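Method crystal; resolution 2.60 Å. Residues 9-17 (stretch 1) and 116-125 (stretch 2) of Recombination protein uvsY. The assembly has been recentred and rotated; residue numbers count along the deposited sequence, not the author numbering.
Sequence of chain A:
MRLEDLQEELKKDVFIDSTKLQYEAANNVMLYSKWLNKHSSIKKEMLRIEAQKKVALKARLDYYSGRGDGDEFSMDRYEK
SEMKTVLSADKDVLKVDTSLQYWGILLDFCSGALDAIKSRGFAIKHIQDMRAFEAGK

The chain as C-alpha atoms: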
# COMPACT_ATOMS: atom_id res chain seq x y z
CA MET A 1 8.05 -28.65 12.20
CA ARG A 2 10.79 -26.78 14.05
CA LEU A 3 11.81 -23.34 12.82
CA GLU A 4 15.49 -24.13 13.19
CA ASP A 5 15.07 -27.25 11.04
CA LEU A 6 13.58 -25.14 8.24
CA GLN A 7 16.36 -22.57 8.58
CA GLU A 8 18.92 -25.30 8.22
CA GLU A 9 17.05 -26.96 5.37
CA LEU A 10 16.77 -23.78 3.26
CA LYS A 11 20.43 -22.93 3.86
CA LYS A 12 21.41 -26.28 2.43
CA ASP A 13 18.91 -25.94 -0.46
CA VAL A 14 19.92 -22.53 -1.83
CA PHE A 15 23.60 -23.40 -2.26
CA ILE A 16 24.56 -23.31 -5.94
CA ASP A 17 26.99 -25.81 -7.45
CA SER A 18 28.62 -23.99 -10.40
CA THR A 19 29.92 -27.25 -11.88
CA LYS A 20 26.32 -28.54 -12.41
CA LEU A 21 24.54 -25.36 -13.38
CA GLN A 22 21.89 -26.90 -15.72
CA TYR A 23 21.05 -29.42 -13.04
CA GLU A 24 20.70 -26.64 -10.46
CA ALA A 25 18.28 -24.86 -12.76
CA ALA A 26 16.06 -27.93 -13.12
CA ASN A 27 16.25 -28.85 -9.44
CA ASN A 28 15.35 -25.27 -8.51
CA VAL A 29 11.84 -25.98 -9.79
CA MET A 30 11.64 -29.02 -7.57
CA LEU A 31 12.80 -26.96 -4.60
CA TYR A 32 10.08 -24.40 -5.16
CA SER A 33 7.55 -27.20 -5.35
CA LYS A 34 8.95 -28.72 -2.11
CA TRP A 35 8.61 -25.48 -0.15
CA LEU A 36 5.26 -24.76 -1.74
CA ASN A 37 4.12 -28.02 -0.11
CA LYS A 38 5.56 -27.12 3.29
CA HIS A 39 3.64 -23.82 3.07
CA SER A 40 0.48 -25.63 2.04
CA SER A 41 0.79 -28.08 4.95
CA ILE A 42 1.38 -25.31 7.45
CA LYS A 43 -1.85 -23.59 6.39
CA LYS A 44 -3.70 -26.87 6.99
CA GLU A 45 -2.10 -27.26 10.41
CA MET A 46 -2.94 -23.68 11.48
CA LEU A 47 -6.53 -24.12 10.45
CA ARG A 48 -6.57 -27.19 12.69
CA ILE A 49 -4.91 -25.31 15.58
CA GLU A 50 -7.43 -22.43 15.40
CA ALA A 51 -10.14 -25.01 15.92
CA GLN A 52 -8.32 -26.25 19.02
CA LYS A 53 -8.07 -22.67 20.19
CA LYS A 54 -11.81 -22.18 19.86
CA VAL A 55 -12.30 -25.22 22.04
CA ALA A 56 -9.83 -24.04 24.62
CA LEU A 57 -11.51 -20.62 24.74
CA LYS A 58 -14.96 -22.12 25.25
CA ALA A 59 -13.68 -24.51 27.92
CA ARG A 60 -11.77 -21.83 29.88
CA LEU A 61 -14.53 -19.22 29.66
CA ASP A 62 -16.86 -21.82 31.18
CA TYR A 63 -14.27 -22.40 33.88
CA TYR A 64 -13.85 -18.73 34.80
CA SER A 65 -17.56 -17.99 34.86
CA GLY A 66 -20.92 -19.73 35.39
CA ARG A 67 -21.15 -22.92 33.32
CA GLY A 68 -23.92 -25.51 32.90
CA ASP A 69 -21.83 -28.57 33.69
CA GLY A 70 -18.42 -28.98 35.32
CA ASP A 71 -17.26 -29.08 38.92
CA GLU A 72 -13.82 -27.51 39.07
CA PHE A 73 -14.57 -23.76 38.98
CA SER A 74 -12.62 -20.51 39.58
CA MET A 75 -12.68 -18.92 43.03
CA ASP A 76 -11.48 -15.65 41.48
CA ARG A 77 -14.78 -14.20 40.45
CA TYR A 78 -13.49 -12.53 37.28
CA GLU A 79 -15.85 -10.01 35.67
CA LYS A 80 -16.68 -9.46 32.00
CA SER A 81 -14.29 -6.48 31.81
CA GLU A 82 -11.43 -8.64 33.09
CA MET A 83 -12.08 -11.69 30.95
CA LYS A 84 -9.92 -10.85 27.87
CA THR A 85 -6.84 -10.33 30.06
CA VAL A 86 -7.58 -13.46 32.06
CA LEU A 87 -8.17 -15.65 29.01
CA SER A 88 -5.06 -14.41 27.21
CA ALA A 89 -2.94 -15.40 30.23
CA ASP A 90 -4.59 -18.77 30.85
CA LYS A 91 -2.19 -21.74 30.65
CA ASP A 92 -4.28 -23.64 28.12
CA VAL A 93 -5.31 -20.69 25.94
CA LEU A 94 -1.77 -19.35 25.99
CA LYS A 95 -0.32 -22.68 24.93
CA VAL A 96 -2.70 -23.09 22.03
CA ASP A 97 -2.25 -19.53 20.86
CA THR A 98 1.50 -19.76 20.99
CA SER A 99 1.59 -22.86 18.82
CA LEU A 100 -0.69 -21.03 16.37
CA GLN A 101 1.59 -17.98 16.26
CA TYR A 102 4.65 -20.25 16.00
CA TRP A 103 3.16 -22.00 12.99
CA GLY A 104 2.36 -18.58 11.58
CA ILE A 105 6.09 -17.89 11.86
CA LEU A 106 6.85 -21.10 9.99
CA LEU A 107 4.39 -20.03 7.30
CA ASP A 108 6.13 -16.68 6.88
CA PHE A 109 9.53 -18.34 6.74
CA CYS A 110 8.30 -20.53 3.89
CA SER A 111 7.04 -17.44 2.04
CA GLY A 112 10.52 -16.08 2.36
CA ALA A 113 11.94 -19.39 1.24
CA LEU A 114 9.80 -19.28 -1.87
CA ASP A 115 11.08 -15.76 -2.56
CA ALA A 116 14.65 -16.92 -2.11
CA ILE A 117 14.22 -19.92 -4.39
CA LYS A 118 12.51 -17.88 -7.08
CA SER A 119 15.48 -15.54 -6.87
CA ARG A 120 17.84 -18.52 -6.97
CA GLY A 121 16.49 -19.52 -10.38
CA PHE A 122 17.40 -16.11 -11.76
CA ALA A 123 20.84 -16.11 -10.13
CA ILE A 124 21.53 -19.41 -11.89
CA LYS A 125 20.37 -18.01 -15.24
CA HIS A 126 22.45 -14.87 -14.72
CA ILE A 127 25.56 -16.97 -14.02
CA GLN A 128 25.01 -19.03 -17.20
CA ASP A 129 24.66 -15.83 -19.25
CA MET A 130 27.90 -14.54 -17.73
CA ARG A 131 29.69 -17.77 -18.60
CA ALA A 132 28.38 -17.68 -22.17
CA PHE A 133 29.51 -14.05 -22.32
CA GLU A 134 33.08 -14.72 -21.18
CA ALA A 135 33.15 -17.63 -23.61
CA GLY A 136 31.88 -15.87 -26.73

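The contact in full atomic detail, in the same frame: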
# COMPACT_ATOMS: atom_id res chain seq x y z
N GLU A 9 17.41 -26.34 6.63
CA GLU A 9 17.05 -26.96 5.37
C GLU A 9 17.18 -26.00 4.18
O GLU A 9 17.72 -26.37 3.13
CB GLU A 9 15.63 -27.51 5.42
CG GLU A 9 15.27 -28.30 4.19
CD GLU A 9 13.91 -28.96 4.28
OE1 GLU A 9 13.50 -29.60 3.29
OE2 GLU A 9 13.26 -28.85 5.34
N LEU A 10 16.66 -24.77 4.33
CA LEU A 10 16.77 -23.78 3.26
C LEU A 10 18.22 -23.43 2.96
O LEU A 10 18.60 -23.30 1.78
CB LEU A 10 16.02 -22.50 3.62
CG LEU A 10 16.00 -21.44 2.51
CD1 LEU A 10 15.27 -21.95 1.29
CD2 LEU A 10 15.43 -20.13 2.99
N LYS A 11 19.02 -23.30 4.01
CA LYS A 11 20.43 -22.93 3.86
C LYS A 11 21.15 -23.94 3.00
O LYS A 11 21.94 -23.58 2.13
CB LYS A 11 21.11 -22.84 5.23
CG LYS A 11 22.55 -22.40 5.17
CD LYS A 11 23.25 -22.72 6.47
CE LYS A 11 24.42 -21.81 6.72
NZ LYS A 11 25.12 -22.16 7.98
N LYS A 12 20.84 -25.21 3.22
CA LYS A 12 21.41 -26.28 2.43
C LYS A 12 20.87 -26.20 1.00
O LYS A 12 21.64 -26.34 0.05
CB LYS A 12 21.11 -27.62 3.12
CG LYS A 12 21.52 -28.87 2.38
CD LYS A 12 21.12 -30.11 3.17
CE LYS A 12 19.62 -30.13 3.55
NZ LYS A 12 18.63 -30.11 2.42
N ASP A 13 19.58 -25.93 0.85
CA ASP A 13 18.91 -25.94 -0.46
C ASP A 13 19.37 -24.88 -1.45
O ASP A 13 19.45 -25.14 -2.65
CB ASP A 13 17.40 -25.76 -0.27
CG ASP A 13 16.69 -27.04 0.15
OD1 ASP A 13 17.31 -28.13 0.09
OD2 ASP A 13 15.52 -26.94 0.59
N VAL A 14 19.64 -23.67 -0.95
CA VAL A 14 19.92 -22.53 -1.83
C VAL A 14 21.34 -22.49 -2.35
O VAL A 14 21.64 -21.72 -3.27
CB VAL A 14 19.61 -21.19 -1.12
CG1 VAL A 14 18.14 -21.13 -0.73
CG2 VAL A 14 20.47 -21.00 0.10
N PHE A 15 22.22 -23.32 -1.79
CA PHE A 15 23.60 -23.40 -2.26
C PHE A 15 23.60 -23.71 -3.75
O PHE A 15 22.78 -24.49 -4.23
CB PHE A 15 24.38 -24.46 -1.49
CG PHE A 15 25.81 -24.58 -1.92
CD1 PHE A 15 26.76 -23.66 -1.49
CD2 PHE A 15 26.22 -25.61 -2.76
CE1 PHE A 15 28.09 -23.75 -1.90
CE2 PHE A 15 27.56 -25.71 -3.17
CZ PHE A 15 28.49 -24.78 -2.74
N ILE A 16 24.49 -23.06 -4.50
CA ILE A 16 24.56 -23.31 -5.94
C ILE A 16 25.88 -23.94 -6.34
O ILE A 16 26.95 -23.39 -6.09
CB ILE A 16 24.39 -22.01 -6.73
CG1 ILE A 16 23.08 -21.32 -6.37
CG2 ILE A 16 24.49 -22.30 -8.21
CD1 ILE A 16 22.90 -19.95 -7.01
N ASP A 17 25.81 -25.13 -6.93
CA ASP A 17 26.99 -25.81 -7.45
C ASP A 17 27.25 -25.38 -8.89
O ASP A 17 26.55 -25.82 -9.81
CB ASP A 17 26.81 -27.33 -7.36
CG ASP A 17 28.08 -28.08 -7.70
OD1 ASP A 17 29.00 -27.48 -8.30
OD2 ASP A 17 28.15 -29.29 -7.39
N ALA A 116 13.24 -16.63 -1.96
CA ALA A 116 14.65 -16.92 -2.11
C ALA A 116 14.90 -17.87 -3.28
O ALA A 116 15.80 -17.66 -4.09
CB ALA A 116 15.20 -17.51 -0.82
N ILE A 117 14.07 -18.89 -3.38
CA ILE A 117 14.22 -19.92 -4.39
C ILE A 117 13.90 -19.39 -5.78
O ILE A 117 14.57 -19.75 -6.76
CB ILE A 117 13.34 -21.12 -4.07
CG1 ILE A 117 13.84 -21.77 -2.79
CG2 ILE A 117 13.34 -22.12 -5.21
CD1 ILE A 117 13.11 -23.00 -2.46
N LYS A 118 12.89 -18.54 -5.84
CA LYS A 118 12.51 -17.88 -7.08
C LYS A 118 13.70 -17.07 -7.56
O LYS A 118 14.10 -17.14 -8.73
CB LYS A 118 11.29 -17.00 -6.85
CG LYS A 118 10.56 -16.51 -8.08
CD LYS A 118 9.40 -15.64 -7.62
CE LYS A 118 8.46 -15.27 -8.75
NZ LYS A 118 7.29 -14.49 -8.25
N SER A 119 14.30 -16.35 -6.63
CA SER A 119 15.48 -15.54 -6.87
C SER A 119 16.67 -16.42 -7.29
O SER A 119 17.45 -16.06 -8.17
CB SER A 119 15.81 -14.74 -5.62
OG SER A 119 17.07 -14.10 -5.73
N ARG A 120 16.77 -17.58 -6.67
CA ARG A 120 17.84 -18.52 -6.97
C ARG A 120 17.82 -18.95 -8.44
O ARG A 120 18.86 -19.08 -9.07
CB ARG A 120 17.73 -19.74 -6.05
CG ARG A 120 18.84 -20.77 -6.21
CD ARG A 120 18.65 -21.90 -5.22
NE ARG A 120 19.71 -22.89 -5.32
CZ ARG A 120 19.67 -23.94 -6.12
NH1 ARG A 120 18.62 -24.13 -6.91
NH2 ARG A 120 20.68 -24.79 -6.15
N GLY A 121 16.62 -19.17 -8.98
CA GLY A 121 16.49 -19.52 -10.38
C GLY A 121 17.09 -18.45 -11.29
O GLY A 121 17.78 -18.77 -12.26
N PHE A 122 16.85 -17.19 -10.97
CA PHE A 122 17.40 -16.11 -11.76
C PHE A 122 18.91 -15.99 -11.59
O PHE A 122 19.62 -15.72 -12.56
CB PHE A 122 16.71 -14.80 -11.44
CG PHE A 122 15.29 -14.76 -11.90
CD1 PHE A 122 15.00 -14.47 -13.23
CD2 PHE A 122 14.25 -14.97 -11.01
CE1 PHE A 122 13.69 -14.43 -13.68
CE2 PHE A 122 12.94 -14.92 -11.44
CZ PHE A 122 12.66 -14.65 -12.78
N ALA A 123 19.40 -16.14 -10.36
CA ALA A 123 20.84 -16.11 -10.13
C ALA A 123 21.53 -17.15 -11.02
O ALA A 123 22.55 -16.86 -11.65
CB ALA A 123 21.16 -16.37 -8.68
N ILE A 124 20.96 -18.35 -11.07
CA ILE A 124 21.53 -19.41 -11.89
C ILE A 124 21.56 -19.04 -13.36
O ILE A 124 22.57 -19.24 -14.03
CB ILE A 124 20.74 -20.72 -11.70
CG1 ILE A 124 20.87 -21.19 -10.24
CG2 ILE A 124 21.23 -21.79 -12.67
CD1 ILE A 124 20.00 -22.37 -9.87
N LYS A 125 20.46 -18.47 -13.86
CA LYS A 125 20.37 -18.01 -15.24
C LYS A 125 21.40 -16.92 -15.51
O LYS A 125 22.05 -16.91 -16.55
CB LYS A 125 18.96 -17.49 -15.56
CG LYS A 125 18.78 -16.97 -16.97
CD LYS A 125 19.23 -18.02 -17.97
CE LYS A 125 19.24 -17.51 -19.41
NZ LYS A 125 19.92 -18.49 -20.31

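The two stretches belong to one chain, and every pair of residues that touch is at least 104 apart in sequence. The helix that contains residues 9-14 runs nearly parallel to helix 116-125: their N-to-C directions differ by 13°, and the axes come no closer than 11.1 Å. That spacing is wide for helices in direct contact, and the buried surface is correspondingly modest, 351 Å² summed over both sides. The backbones draw nearer toward the C-terminal part of stretch 1, where the CA atoms of Val14 and Ile117 are 6.8 Å apart and those of Ile16 and Ile124 7.7 Å.

At the start of stretch 1, Glu9, Lys11 and Lys12 are out of reach of the second helix, and the contact begins with Leu10. Its CA-to-CB bond points sideways, but its t,p rotamer (chi1 -176°, chi2 64°) brings the end of the side chain nearer, with CD1 4.3 Å from CG1 of Ile117. Both residues are buried and both contacting atoms are carbons, so the contact is apolar; at 4.3 Å it is a loose one.

Asp13 contributes backbone rather than carboxylate. Its carbonyl O lies 3.5 Å from Arg120 NE, over one face of the guanidinium; the angle is poor, as expected of an oxygen above the plane in which the N-H bonds lie, and no hydrogen bond is assigned. The carboxylate is engaged within its own stretch, where Lys12 NZ and Asp13 OD1, 3.3 Å apart, form a salt bridge whose hydrogen bond is weak.

The next two carbonyls sit near the guanidinium plane, at its edge, where the N-H groups can meet them. Arg120 NE donates to Val14 O at 3.0 Å with an N-H...O angle of 152°, and Arg120 NH2 donates to Phe15 O at 2.9 Å with a nearly straight 170°. One side chain thus binds two consecutive carbonyls where stretch 1 passes from helical phi/psi at Asp13 (-66/-39) to the extended values of Phe15 (-56/139). Arg120 can reach them because its CA-to-CB bond points toward stretch 1 and chi1 to chi3 are all t, while chi4 of -89° turns the guanidinium plane. The aliphatic part of the arginine also packs, with its CD 4.3 Å from CB of Val14. Arg120 has 82 Å² covered by stretch 1, more than any other residue here. The CA-to-CB bond of Phe15, by contrast, points away, and the nearest approach of its side chain is Phe15 CB to Arg120 NH2, 6.0 Å.

Ile16 closes the interface. Its CA-to-CB bond points toward the helix, and 69 Å² of it is covered, the largest share in stretch 1. In the m,t rotamer its CD1 lies 4.3 Å from CB of Ala123 and 4.0 Å from CG1 of Ile124, an apolar cluster of three buried residues. Ile16 CG1 also approaches Arg120 NE at 3.9 Å, obliquely to the guanidinium. Asp17 makes no contact; the end of its side chain leads away.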